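YokD protein (Bacillus subtilis, PDB 2NYG) probably acts as an N-acetyltransferase of the aminoglycoside 3-N-acetyltransferase family, binding coenzyme A and possibly contributing to antibiotic resistance. Local coordinates at residues 131-136 / 217-222; 163-168 / 188-193; 200-205 / 209-214; 229-234 / 256-261. One frame throughout, in Å; residues are numbered along the deposited sequence.

Contact 1. Residues 131-136 / 217-222; sequences PNYSFV and LEFREE
Y133 and F219 make the direct contact between 131-136 and 217-222, an offset edge-to-face pair in a partly buried place between two loops, and a water adds a second link. Along the first segment, P131 O is bonded to S72 OG, and N132 then lays its CB over the centre of one face of the Y133 ring, 3.9 Å above the plane. Y133 itself reaches across. Its CG stands opposite the carbonyl carbon and beside the backbone N (chi1 -50°), which sends the phenol end toward the other loop. There the edge of F219 addresses the face of the tyrosine, with ring centroids 5.8 Å apart and planes 64° to each other. Y133 CZ lies 3.9 Å from F219 CE1. Tyrosine suits the place because its ring packs while its hydroxyl serves water: OH is 2.9 Å from a water molecule that donates to L217 O at 3.2 Å. L217 O also accepts, weakly, from F219 N across an inverse gamma turn centred on E218, and it lies 3.7 Å above the F219 ring plane, over its centre. The turn places the ring against the tyrosine and the carbonyl within reach of the shared water. After Y133, S134 bonds through OG to S70 O, and F135 and V136 run in strand 135-139. That strand pairs with strand 65-69, and F135 packs on helix 160-166. Y133 also packs on R199 of strand 196-201, while the F219 ring meets H185 of helix 183-187.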
loop_
_atom_site.group_PDB
_atom_site.type_symbol
_atom_site.label_atom_id
_atom_site.label_comp_id
_atom_site.label_asym_id
_atom_site.label_seq_id
_atom_site.Cartn_x
_atom_site.Cartn_y
_atom_site.Cartn_z
ATOM N N PRO A 131 5.548 12.456 11.752
ATOM C CA PRO A 131 6.108 12.348 10.399
ATOM C C PRO A 131 7.100 11.212 10.148
ATOM O O PRO A 131 7.336 10.818 8.991
ATOM C CB PRO A 131 6.722 13.726 10.187
ATOM C CG PRO A 131 7.198 14.073 11.552
ATOM C CD PRO A 131 6.004 13.695 12.402
ATOM N N ASN A 132 7.675 10.676 11.225
ATOM C CA ASN A 132 8.621 9.586 11.075
ATOM C C ASN A 132 8.223 8.316 11.794
ATOM O O ASN A 132 8.328 7.234 11.243
ATOM C CB ASN A 132 10.007 9.996 11.571
ATOM C CG ASN A 132 10.645 11.073 10.730
ATOM O OD1 ASN A 132 10.294 11.287 9.568
ATOM N ND2 ASN A 132 11.622 11.748 11.316
ATOM N N TYR A 133 7.763 8.449 13.031
ATOM C CA TYR A 133 7.415 7.286 13.832
ATOM C C TYR A 133 5.934 7.156 14.161
ATOM O O TYR A 133 5.542 7.036 15.325
ATOM C CB TYR A 133 8.227 7.337 15.116
ATOM C CG TYR A 133 9.705 7.573 14.871
ATOM C CD1 TYR A 133 10.468 6.659 14.123
ATOM C CD2 TYR A 133 10.354 8.690 15.410
ATOM C CE1 TYR A 133 11.841 6.857 13.928
ATOM C CE2 TYR A 133 11.722 8.889 15.219
ATOM C CZ TYR A 133 12.457 7.969 14.477
ATOM O OH TYR A 133 13.798 8.167 14.276
ATOM N N SER A 134 5.104 7.180 13.130
ATOM C CA SER A 134 3.671 7.055 13.329
ATOM C C SER A 134 3.307 5.602 13.553
ATOM O O SER A 134 4.077 4.696 13.246
ATOM C CB SER A 134 2.906 7.582 12.110
ATOM O OG SER A 134 3.494 7.127 10.901
ATOM N N PHE A 135 2.126 5.402 14.124
ATOM C CA PHE A 135 1.580 4.083 14.364
ATOM C C PHE A 135 0.186 4.098 13.759
ATOM O O PHE A 135 -0.359 5.152 13.437
ATOM C CB PHE A 135 1.488 3.799 15.862
ATOM C CG PHE A 135 2.806 3.522 16.503
ATOM C CD1 PHE A 135 3.268 2.217 16.643
ATOM C CD2 PHE A 135 3.587 4.567 16.987
ATOM C CE1 PHE A 135 4.492 1.956 17.264
ATOM C CE2 PHE A 135 4.806 4.323 17.604
ATOM C CZ PHE A 135 5.260 3.014 17.747
ATOM N N VAL A 136 -0.376 2.915 13.591
ATOM C CA VAL A 136 -1.712 2.766 13.058
ATOM C C VAL A 136 -2.385 1.779 13.981
ATOM O O VAL A 136 -1.754 0.832 14.453
ATOM C CB VAL A 136 -1.682 2.196 11.649
ATOM C CG1 VAL A 136 -1.290 3.261 10.665
ATOM C CG2 VAL A 136 -0.699 1.070 11.592
ATOM N N LEU A 217 16.215 11.236 20.118
ATOM C CA LEU A 217 17.311 10.399 20.583
ATOM C C LEU A 217 17.953 9.642 19.406
ATOM O O LEU A 217 17.282 9.303 18.424
ATOM C CB LEU A 217 16.804 9.392 21.616
ATOM C CG LEU A 217 16.211 9.992 22.883
ATOM C CD1 LEU A 217 15.849 8.887 23.854
ATOM C CD2 LEU A 217 17.226 10.950 23.502
ATOM N N GLU A 218 19.255 9.399 19.486
ATOM C CA GLU A 218 19.924 8.659 18.429
ATOM C C GLU A 218 19.861 7.216 18.892
ATOM O O GLU A 218 20.739 6.732 19.595
ATOM C CB GLU A 218 21.379 9.107 18.261
ATOM C CG GLU A 218 22.087 8.322 17.188
ATOM C CD GLU A 218 23.474 8.836 16.869
ATOM O OE1 GLU A 218 23.616 10.043 16.579
ATOM O OE2 GLU A 218 24.420 8.022 16.890
ATOM N N PHE A 219 18.796 6.543 18.499
ATOM C CA PHE A 219 18.553 5.169 18.899
ATOM C C PHE A 219 19.665 4.183 18.640
ATOM O O PHE A 219 20.485 4.377 17.762
ATOM C CB PHE A 219 17.274 4.687 18.236
ATOM C CG PHE A 219 16.097 5.571 18.513
ATOM C CD1 PHE A 219 15.252 5.973 17.489
ATOM C CD2 PHE A 219 15.840 6.010 19.801
ATOM C CE1 PHE A 219 14.174 6.798 17.746
ATOM C CE2 PHE A 219 14.770 6.830 20.065
ATOM C CZ PHE A 219 13.933 7.227 19.036
ATOM N N ARG A 220 19.672 3.118 19.432
ATOM C CA ARG A 220 20.655 2.048 19.320
ATOM C C ARG A 220 19.928 0.741 19.017
ATOM O O ARG A 220 20.189 -0.294 19.635
ATOM C CB ARG A 220 21.439 1.905 20.624
ATOM C CG ARG A 220 22.341 3.085 20.945
ATOM C CD ARG A 220 23.124 2.833 22.199
ATOM N NE ARG A 220 22.297 2.938 23.391
ATOM C CZ ARG A 220 22.655 2.489 24.588
ATOM N NH1 ARG A 220 23.828 1.891 24.746
ATOM N NH2 ARG A 220 21.853 2.661 25.635
ATOM N N GLU A 221 19.020 0.794 18.049
ATOM C CA GLU A 221 18.255 -0.382 17.679
ATOM C C GLU A 221 19.122 -1.594 17.306
ATOM O O GLU A 221 18.637 -2.727 17.306
ATOM C CB GLU A 221 17.288 -0.042 16.537
ATOM C CG GLU A 221 17.916 0.129 15.164
ATOM C CD GLU A 221 18.111 1.588 14.751
ATOM O OE1 GLU A 221 17.542 2.485 15.414
ATOM O OE2 GLU A 221 18.825 1.830 13.748
ATOM N N GLU A 222 20.402 -1.360 17.017
ATOM C CA GLU A 222 21.313 -2.436 16.638
ATOM C C GLU A 222 21.456 -3.487 17.724
ATOM O O GLU A 222 21.862 -4.610 17.450
ATOM C CB GLU A 222 22.703 -1.887 16.297
ATOM C CG GLU A 222 23.482 -1.368 17.480
ATOM C CD GLU A 222 23.375 0.126 17.639
ATOM O OE1 GLU A 222 22.450 0.720 17.041
ATOM O OE2 GLU A 222 24.210 0.710 18.368
HETATM O O HOH W 1 16.379 8.695 15.373
#

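Contact 2. Residues 163-168 / 188-193; sequences KLYIRE and EYRIPY
The aromatic ring of Y165 lies beneath the guanidinium group of R190, forming a cation-pi pair between helix 160-166 and the loop after helix 183-187. R190 CZ stands 4.2 Å from the ring centroid and only 13° off the ring normal. The two planes are 78° apart, however, so the group stands nearly upright on the ring instead of lying flat against it. NH1 is the atom that lies over the middle of the face, 3.3 Å above the plane; NH2 reaches toward the CD2 side, 3.7 Å from Y165 CD2. Arginine suits the place: its chain, extended from CG to NE, spans the distance between backbones whose nearest CA atoms, Y165 CA and R190 CA, are 12.6 Å apart. On the tyrosine, CG opposite the backbone N (chi1 176°) carries the ring out toward the arginine.

Both polar ends are anchored by carboxylates. R190 NE forms a salt bridge with E157, and Y165 OH is hydrogen-bonded to D257 of helix 252-268. The bond to D257 probably limits how far the ring can swing, and the acceptor there may make it somewhat richer in electrons. At this partly exposed surface, the pairing probably lets the arginine charge be shared between E157 and the pi cloud.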
loop_
_atom_site.group_PDB
_atom_site.type_symbol
_atom_site.label_atom_id
_atom_site.label_comp_id
_atom_site.label_asym_id
_atom_site.label_seq_id
_atom_site.Cartn_x
_atom_site.Cartn_y
_atom_site.Cartn_z
ATOM N N LYS A 163 1.233 4.558 25.710
ATOM C CA LYS A 163 -0.103 4.062 25.972
ATOM C C LYS A 163 -0.122 2.540 25.932
ATOM O O LYS A 163 -0.991 1.906 26.524
ATOM C CB LYS A 163 -1.075 4.601 24.931
ATOM C CG LYS A 163 -0.775 6.002 24.455
ATOM C CD LYS A 163 -1.308 7.068 25.389
ATOM C CE LYS A 163 -1.100 8.427 24.747
ATOM N NZ LYS A 163 -1.674 9.534 25.537
ATOM N N LEU A 164 0.823 1.939 25.226
ATOM C CA LEU A 164 0.851 0.490 25.170
ATOM C C LEU A 164 1.552 -0.048 26.413
ATOM O O LEU A 164 1.407 -1.221 26.765
ATOM C CB LEU A 164 1.581 0.013 23.911
ATOM C CG LEU A 164 1.064 0.415 22.522
ATOM C CD1 LEU A 164 1.755 -0.434 21.454
ATOM C CD2 LEU A 164 -0.420 0.185 22.437
ATOM N N TYR A 165 2.314 0.809 27.081
ATOM C CA TYR A 165 3.027 0.380 28.269
ATOM C C TYR A 165 2.137 0.348 29.506
ATOM O O TYR A 165 2.224 -0.591 30.305
ATOM C CB TYR A 165 4.235 1.280 28.534
ATOM C CG TYR A 165 4.965 0.931 29.818
ATOM C CD1 TYR A 165 5.836 -0.168 29.883
ATOM C CD2 TYR A 165 4.751 1.672 30.981
ATOM C CE1 TYR A 165 6.465 -0.512 31.074
ATOM C CE2 TYR A 165 5.377 1.333 32.169
ATOM C CZ TYR A 165 6.226 0.245 32.212
ATOM O OH TYR A 165 6.808 -0.092 33.400
ATOM N N ILE A 166 1.281 1.359 29.661
ATOM C CA ILE A 166 0.395 1.440 30.823
ATOM C C ILE A 166 -0.666 0.337 30.875
ATOM O O ILE A 166 -0.827 -0.329 31.899
ATOM C CB ILE A 166 -0.308 2.808 30.896
ATOM C CG1 ILE A 166 -0.943 3.131 29.550
ATOM C CG2 ILE A 166 0.679 3.890 31.302
ATOM C CD1 ILE A 166 -1.488 4.554 29.448
ATOM N N ARG A 167 -1.388 0.135 29.781
ATOM C CA ARG A 167 -2.412 -0.897 29.757
ATOM C C ARG A 167 -1.922 -2.186 29.102
ATOM O O ARG A 167 -1.283 -2.173 28.051
ATOM C CB ARG A 167 -3.657 -0.382 29.053
ATOM N N GLU A 168 -2.230 -3.303 29.745
ATOM C CA GLU A 168 -1.840 -4.622 29.268
ATOM C C GLU A 168 -1.811 -4.693 27.740
ATOM O O GLU A 168 -2.844 -4.556 27.086
ATOM C CB GLU A 168 -2.807 -5.669 29.831
ATOM C CG GLU A 168 -2.345 -7.112 29.695
ATOM C CD GLU A 168 -3.289 -8.089 30.381
ATOM O OE1 GLU A 168 -3.510 -7.937 31.599
ATOM O OE2 GLU A 168 -3.808 -9.007 29.707
ATOM N N GLU A 188 14.774 3.306 25.866
ATOM C CA GLU A 188 15.848 4.265 25.619
ATOM C C GLU A 188 15.551 5.664 26.146
ATOM O O GLU A 188 16.439 6.507 26.172
ATOM C CB GLU A 188 16.194 4.323 24.121
ATOM C CG GLU A 188 16.929 3.078 23.631
ATOM C CD GLU A 188 17.179 3.053 22.137
ATOM O OE1 GLU A 188 16.197 3.072 21.362
ATOM O OE2 GLU A 188 18.359 2.996 21.734
ATOM N N TYR A 189 14.316 5.916 26.571
ATOM C CA TYR A 189 13.965 7.222 27.134
ATOM C C TYR A 189 13.863 7.136 28.671
ATOM O O TYR A 189 13.474 8.097 29.342
ATOM C CB TYR A 189 12.629 7.723 26.579
ATOM C CG TYR A 189 12.573 7.962 25.083
ATOM C CD1 TYR A 189 12.407 6.898 24.192
ATOM C CD2 TYR A 189 12.616 9.257 24.558
ATOM C CE1 TYR A 189 12.278 7.113 22.824
ATOM C CE2 TYR A 189 12.485 9.484 23.185
ATOM C CZ TYR A 189 12.315 8.401 22.328
ATOM O OH TYR A 189 12.159 8.591 20.974
ATOM N N ARG A 190 14.225 5.980 29.220
ATOM C CA ARG A 190 14.168 5.752 30.658
ATOM C C ARG A 190 15.535 5.364 31.232
ATOM O O ARG A 190 15.615 4.823 32.336
ATOM C CB ARG A 190 13.135 4.656 30.942
ATOM C CG ARG A 190 11.766 4.996 30.371
ATOM C CD ARG A 190 10.716 3.900 30.513
ATOM N NE ARG A 190 9.382 4.448 30.268
ATOM C CZ ARG A 190 8.249 3.751 30.262
ATOM N NH1 ARG A 190 8.263 2.444 30.483
ATOM N NH2 ARG A 190 7.097 4.370 30.049
ATOM N N ILE A 191 16.604 5.654 30.487
ATOM C CA ILE A 191 17.965 5.324 30.913
ATOM C C ILE A 191 18.908 6.529 30.952
ATOM O O ILE A 191 18.658 7.540 30.300
ATOM C CB ILE A 191 18.588 4.241 30.011
ATOM C CG1 ILE A 191 18.737 4.753 28.579
ATOM C CG2 ILE A 191 17.741 2.982 30.081
ATOM C CD1 ILE A 191 19.766 3.997 27.759
ATOM N N PRO A 192 20.006 6.433 31.722
ATOM C CA PRO A 192 21.012 7.496 31.881
ATOM C C PRO A 192 21.658 7.980 30.587
ATOM O O PRO A 192 21.877 9.177 30.386
ATOM C CB PRO A 192 22.028 6.869 32.830
ATOM C CG PRO A 192 21.171 5.971 33.660
ATOM C CD PRO A 192 20.293 5.313 32.632
ATOM N N TYR A 193 21.969 7.037 29.713
ATOM C CA TYR A 193 22.577 7.366 28.449
ATOM C C TYR A 193 21.575 8.025 27.515
ATOM O O TYR A 193 20.425 7.611 27.443
ATOM C CB TYR A 193 23.118 6.105 27.809
ATOM C CG TYR A 193 23.598 6.334 26.412
ATOM C CD1 TYR A 193 24.691 7.155 26.162
ATOM C CD2 TYR A 193 22.937 5.763 25.329
ATOM C CE1 TYR A 193 25.119 7.412 24.867
ATOM C CE2 TYR A 193 23.351 6.005 24.031
ATOM C CZ TYR A 193 24.444 6.836 23.800
ATOM O OH TYR A 193 24.857 7.113 22.512
#

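Contact 3. Residues 200-205 / 209-214; sequences GAPIIV and RVWKEY
A201 and K212 face each other as an antiparallel hydrogen-bonded pair in the three-stranded antiparallel sheet and satisfy one another in both directions. A201 N donates to K212 O at 2.9 Å, and K212 N returns a bond of 3.0 Å to A201 O. Further on, V210 N reaches I203 O at 2.7 Å, and the same carbonyl receives a CA-H contact from R209 CA. Between these bonds comes P202, which interrupts the ladder: it has no N-H, and its carbonyl can only accept, in a backbone bond with Y101. W211 lays its indole over G200 and A201, CG opposite the backbone N (chi1 178°), and G200 C lies 3.4 Å above the ring plane. Glycine suits this place because it offers only backbone to the indole. The ring of P202 runs alongside, with CD 3.6 Å from W211 CZ3. I203 CD1 meets K212 CB.

The polar ends of R209 and Y214 are satisfied within the protein: R209 donates through NE to M98 O and through NH2 to R95 O, and Y214 OH pairs with R199 NE. Strand 208-217 is thus bonded to strand 196-201 through A201 and K212; after the interruption at P202, V210 N bonds to I203 O beside strand 204-205, the hairpin partner, and W211 packs on the proline.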
loop_
_atom_site.group_PDB
_atom_site.type_symbol
_atom_site.label_atom_id
_atom_site.label_comp_id
_atom_site.label_asym_id
_atom_site.label_seq_id
_atom_site.Cartn_x
_atom_site.Cartn_y
_atom_site.Cartn_z
ATOM N N GLY A 200 14.844 16.889 11.253
ATOM C CA GLY A 200 13.981 17.807 10.542
ATOM C C GLY A 200 13.037 17.069 9.616
ATOM O O GLY A 200 13.371 15.993 9.109
ATOM N N ALA A 201 11.860 17.640 9.392
ATOM C CA ALA A 201 10.890 17.008 8.519
ATOM C C ALA A 201 9.820 17.956 8.010
ATOM O O ALA A 201 9.532 18.976 8.626
ATOM C CB ALA A 201 10.227 15.836 9.241
ATOM N N PRO A 202 9.232 17.627 6.851
ATOM C CA PRO A 202 8.171 18.414 6.221
ATOM C C PRO A 202 6.886 18.218 7.024
ATOM O O PRO A 202 6.504 17.097 7.336
ATOM C CB PRO A 202 8.071 17.796 4.832
ATOM C CG PRO A 202 9.457 17.324 4.581
ATOM C CD PRO A 202 9.803 16.677 5.885
ATOM N N ILE A 203 6.225 19.305 7.380
ATOM C CA ILE A 203 4.990 19.197 8.138
ATOM C C ILE A 203 4.040 20.291 7.689
ATOM O O ILE A 203 4.426 21.193 6.953
ATOM C CB ILE A 203 5.254 19.364 9.628
ATOM C CG1 ILE A 203 6.343 18.402 10.071
ATOM C CG2 ILE A 203 3.999 19.076 10.408
ATOM C CD1 ILE A 203 6.802 18.663 11.478
ATOM N N ILE A 204 2.789 20.211 8.118
ATOM C CA ILE A 204 1.821 21.228 7.752
ATOM C C ILE A 204 1.363 21.944 9.013
ATOM O O ILE A 204 0.797 21.329 9.921
ATOM C CB ILE A 204 0.603 20.615 7.050
ATOM C CG1 ILE A 204 1.052 19.811 5.832
ATOM C CG2 ILE A 204 -0.344 21.711 6.614
ATOM C CD1 ILE A 204 -0.076 19.062 5.157
ATOM N N VAL A 205 1.634 23.243 9.075
ATOM C CA VAL A 205 1.233 24.045 10.222
ATOM C C VAL A 205 0.417 25.236 9.745
ATOM O O VAL A 205 0.838 25.974 8.856
ATOM C CB VAL A 205 2.444 24.574 11.011
ATOM C CG1 VAL A 205 1.958 25.239 12.282
ATOM C CG2 VAL A 205 3.402 23.443 11.332
ATOM N N ARG A 209 2.707 24.209 4.346
ATOM C CA ARG A 209 3.890 23.362 4.507
ATOM C C ARG A 209 4.991 24.146 5.199
ATOM O O ARG A 209 5.268 25.287 4.833
ATOM C CB ARG A 209 4.386 22.874 3.154
ATOM C CG ARG A 209 5.631 22.033 3.243
ATOM C CD ARG A 209 6.073 21.621 1.863
ATOM N NE ARG A 209 7.290 20.812 1.885
ATOM C CZ ARG A 209 8.498 21.268 2.210
ATOM N NH1 ARG A 209 8.673 22.538 2.546
ATOM N NH2 ARG A 209 9.540 20.450 2.185
ATOM N N VAL A 210 5.634 23.523 6.181
ATOM C CA VAL A 210 6.675 24.188 6.965
ATOM C C VAL A 210 7.756 23.238 7.469
ATOM O O VAL A 210 7.526 22.531 8.449
ATOM C CB VAL A 210 6.058 24.870 8.214
ATOM C CG1 VAL A 210 7.145 25.327 9.148
ATOM C CG2 VAL A 210 5.193 26.054 7.804
ATOM N N TRP A 211 8.929 23.232 6.830
ATOM C CA TRP A 211 10.023 22.358 7.267
ATOM C C TRP A 211 10.380 22.676 8.715
ATOM O O TRP A 211 10.846 23.767 9.017
ATOM C CB TRP A 211 11.261 22.530 6.376
ATOM C CG TRP A 211 12.415 21.674 6.821
ATOM C CD1 TRP A 211 13.269 21.930 7.852
ATOM C CD2 TRP A 211 12.787 20.378 6.306
ATOM N NE1 TRP A 211 14.143 20.882 8.018
ATOM C CE2 TRP A 211 13.873 19.917 7.085
ATOM C CE3 TRP A 211 12.306 19.563 5.264
ATOM C CZ2 TRP A 211 14.490 18.676 6.858
ATOM C CZ3 TRP A 211 12.921 18.325 5.038
ATOM C CH2 TRP A 211 14.003 17.897 5.836
ATOM N N LYS A 212 10.165 21.711 9.603
ATOM C CA LYS A 212 10.418 21.905 11.021
ATOM C C LYS A 212 11.526 21.046 11.593
ATOM O O LYS A 212 11.749 19.923 11.148
ATOM C CB LYS A 212 9.133 21.647 11.809
ATOM C CG LYS A 212 9.286 21.901 13.278
ATOM C CD LYS A 212 8.009 21.621 14.021
ATOM C CE LYS A 212 8.226 21.712 15.534
ATOM N NZ LYS A 212 6.998 21.350 16.321
ATOM N N GLU A 213 12.227 21.592 12.582
ATOM C CA GLU A 213 13.305 20.866 13.235
ATOM C C GLU A 213 12.907 20.519 14.659
ATOM O O GLU A 213 12.336 21.336 15.382
ATOM C CB GLU A 213 14.580 21.693 13.256
ATOM C CG GLU A 213 15.267 21.777 11.919
ATOM C CD GLU A 213 16.625 22.435 12.028
ATOM O OE1 GLU A 213 16.864 23.145 13.039
ATOM O OE2 GLU A 213 17.442 22.251 11.099
ATOM N N TYR A 214 13.205 19.292 15.054
ATOM C CA TYR A 214 12.877 18.826 16.386
ATOM C C TYR A 214 14.031 17.979 16.919
ATOM O O TYR A 214 14.914 17.540 16.158
ATOM C CB TYR A 214 11.572 18.016 16.343
ATOM C CG TYR A 214 11.615 16.801 15.437
ATOM C CD1 TYR A 214 11.554 15.513 15.969
ATOM C CD2 TYR A 214 11.738 16.939 14.056
ATOM C CE1 TYR A 214 11.614 14.392 15.154
ATOM C CE2 TYR A 214 11.802 15.822 13.227
ATOM C CZ TYR A 214 11.740 14.551 13.785
ATOM O OH TYR A 214 11.802 13.436 12.986
#

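Contact 4. Residues 229-234 / 256-261; sequences QAFEAE and VDFAEK
F258 projects from helix 252-268 and lodges against helix 224-234, a helix-helix packing contact built around an edge-to-face pair of phenylalanines. In the first shell, the edge of F231 is turned toward the face of F258, with centroids 5.4 Å apart and planes at 62°; the pair is offset, so F231 CD1 comes down near the root of its partner, around CB and CG. The rest of the F258 ring slides under the backbone of the other helix. F231 CA sits over its face as a CH-pi contact, 3.8 Å from the centroid and 22° off the normal. A230 CB meets the ring rim instead, lying in the plane 3.7 Å from F258 CE2. Alanine suits that position because its small methyl lets the helix come close to the ring, whereas a flat, wide phenylalanine can touch backbone and two side chains at once.

Both aromatic residues have CG opposite the backbone N (chi1 -176° for F231, and nearly the same for F258), which carries the rings away from their helices and across the interface. The second shell holds them: H235 stacks on F231 and also meets F258, while M237, E254 and A255 pack on F231. W262, one turn along helix 252-268, covers A230, and a salt bridge from E232 to R248 ties the outer side of helix 224-234 to strand 245-251. A230 O, 3.4 Å from F258 CZ, also accepts from A233 N, three residues on, at 3.1 Å.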
loop_
_atom_site.group_PDB
_atom_site.type_symbol
_atom_site.label_atom_id
_atom_site.label_comp_id
_atom_site.label_asym_id
_atom_site.label_seq_id
_atom_site.Cartn_x
_atom_site.Cartn_y
_atom_site.Cartn_z
ATOM N N GLN A 229 17.049 -11.439 23.060
ATOM C CA GLN A 229 17.566 -12.767 23.335
ATOM C C GLN A 229 17.874 -12.954 24.829
ATOM O O GLN A 229 17.845 -14.066 25.351
ATOM C CB GLN A 229 18.790 -13.038 22.451
ATOM C CG GLN A 229 18.404 -13.583 21.064
ATOM C CD GLN A 229 19.571 -13.695 20.070
ATOM O OE1 GLN A 229 20.665 -14.132 20.422
ATOM N NE2 GLN A 229 19.318 -13.323 18.811
ATOM N N ALA A 230 18.144 -11.845 25.510
ATOM C CA ALA A 230 18.440 -11.878 26.929
ATOM C C ALA A 230 17.105 -11.972 27.687
ATOM O O ALA A 230 17.000 -12.607 28.739
ATOM C CB ALA A 230 19.216 -10.590 27.360
ATOM N N PHE A 231 16.075 -11.326 27.121
ATOM C CA PHE A 231 14.745 -11.314 27.701
ATOM C C PHE A 231 14.209 -12.730 27.708
ATOM O O PHE A 231 13.455 -13.099 28.580
ATOM C CB PHE A 231 13.848 -10.422 26.845
ATOM C CG PHE A 231 12.441 -10.241 27.372
ATOM C CD1 PHE A 231 12.211 -9.593 28.580
ATOM C CD2 PHE A 231 11.345 -10.676 26.630
ATOM C CE1 PHE A 231 10.932 -9.386 29.029
ATOM C CE2 PHE A 231 10.067 -10.466 27.077
ATOM C CZ PHE A 231 9.853 -9.826 28.269
ATOM N N GLU A 232 14.600 -13.503 26.711
ATOM C CA GLU A 232 14.147 -14.864 26.543
ATOM C C GLU A 232 14.739 -15.848 27.501
ATOM O O GLU A 232 14.270 -16.966 27.580
ATOM C CB GLU A 232 14.487 -15.347 25.141
ATOM C CG GLU A 232 13.364 -15.296 24.117
ATOM C CD GLU A 232 13.832 -15.741 22.702
ATOM O OE1 GLU A 232 15.044 -16.091 22.561
ATOM O OE2 GLU A 232 13.005 -15.754 21.740
ATOM N N ALA A 233 15.796 -15.461 28.189
ATOM C CA ALA A 233 16.447 -16.369 29.107
ATOM C C ALA A 233 15.518 -16.762 30.246
ATOM O O ALA A 233 15.363 -17.940 30.538
ATOM C CB ALA A 233 17.704 -15.725 29.657
ATOM N N GLU A 234 14.839 -15.767 30.816
ATOM C CA GLU A 234 13.973 -15.990 31.972
ATOM C C GLU A 234 12.555 -15.439 31.917
ATOM O O GLU A 234 11.846 -15.474 32.911
ATOM C CB GLU A 234 14.657 -15.411 33.205
ATOM C CG GLU A 234 16.015 -16.000 33.474
ATOM C CD GLU A 234 16.677 -15.441 34.710
ATOM O OE1 GLU A 234 17.048 -14.247 34.715
ATOM O OE2 GLU A 234 16.827 -16.205 35.682
ATOM N N VAL A 256 9.556 -3.867 27.813
ATOM C CA VAL A 256 10.169 -2.560 27.982
ATOM C C VAL A 256 10.987 -2.511 29.268
ATOM O O VAL A 256 12.139 -2.067 29.269
ATOM C CB VAL A 256 9.114 -1.414 28.003
ATOM C CG1 VAL A 256 9.805 -0.070 28.172
ATOM C CG2 VAL A 256 8.322 -1.412 26.707
ATOM N N ASP A 257 10.396 -2.988 30.357
ATOM C CA ASP A 257 11.077 -2.968 31.637
ATOM C C ASP A 257 12.414 -3.670 31.599
ATOM O O ASP A 257 13.391 -3.137 32.108
ATOM C CB ASP A 257 10.191 -3.565 32.733
ATOM C CG ASP A 257 9.009 -2.675 33.068
ATOM O OD1 ASP A 257 9.082 -1.464 32.752
ATOM O OD2 ASP A 257 8.021 -3.180 33.652
ATOM N N PHE A 258 12.461 -4.852 30.989
ATOM C CA PHE A 258 13.699 -5.615 30.889
ATOM C C PHE A 258 14.723 -4.878 30.044
ATOM O O PHE A 258 15.906 -4.882 30.353
ATOM C CB PHE A 258 13.440 -6.984 30.276
ATOM C CG PHE A 258 14.649 -7.865 30.242
ATOM C CD1 PHE A 258 14.979 -8.659 31.334
ATOM C CD2 PHE A 258 15.475 -7.888 29.119
ATOM C CE1 PHE A 258 16.118 -9.468 31.312
ATOM C CE2 PHE A 258 16.616 -8.688 29.080
ATOM C CZ PHE A 258 16.942 -9.481 30.179
ATOM N N ALA A 259 14.254 -4.255 28.968
ATOM C CA ALA A 259 15.114 -3.499 28.070
ATOM C C ALA A 259 15.814 -2.378 28.838
ATOM O O ALA A 259 17.007 -2.117 28.657
ATOM C CB ALA A 259 14.286 -2.924 26.944
ATOM N N GLU A 260 15.055 -1.707 29.690
ATOM C CA GLU A 260 15.594 -0.630 30.488
ATOM C C GLU A 260 16.756 -1.162 31.320
ATOM O O GLU A 260 17.865 -0.655 31.235
ATOM C CB GLU A 260 14.489 -0.051 31.387
ATOM C CG GLU A 260 14.975 0.867 32.493
ATOM C CD GLU A 260 13.838 1.611 33.152
ATOM O OE1 GLU A 260 12.756 1.014 33.310
ATOM O OE2 GLU A 260 14.020 2.788 33.520
ATOM N N LYS A 261 16.502 -2.202 32.103
ATOM C CA LYS A 261 17.529 -2.780 32.953
ATOM C C LYS A 261 18.763 -3.270 32.205
ATOM O O LYS A 261 19.892 -2.954 32.592
ATOM C CB LYS A 261 16.922 -3.891 33.802
ATOM C CG LYS A 261 15.920 -3.329 34.780
ATOM C CD LYS A 261 15.274 -4.373 35.646
ATOM C CE LYS A 261 14.421 -3.693 36.695
ATOM N NZ LYS A 261 13.891 -4.648 37.696
#

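Overall arrangement
Along the chain, contacts 2 and 3 both fall between the two segments of contact 1, and contact 4 opens afterwards. The centres of 1 and 2 are about 14 Å apart, joined by a probable hydrogen bond from R220 N to E188, and those of 2 and 4 about 13 Å. Contact 3 lies farther out, its centre about 17 Å from that of contact 1, which it touches where P131 packs on A201, and about 36 Å from that of contact 4. None lies at the coenzyme A pocket. Contact 1 links the loop before strand 135-139 of the mixed sheet to that after the small sheet, which contact 3 holds together; contacts 2 and 4 secure helices 160-166, 224-234 and 252-268.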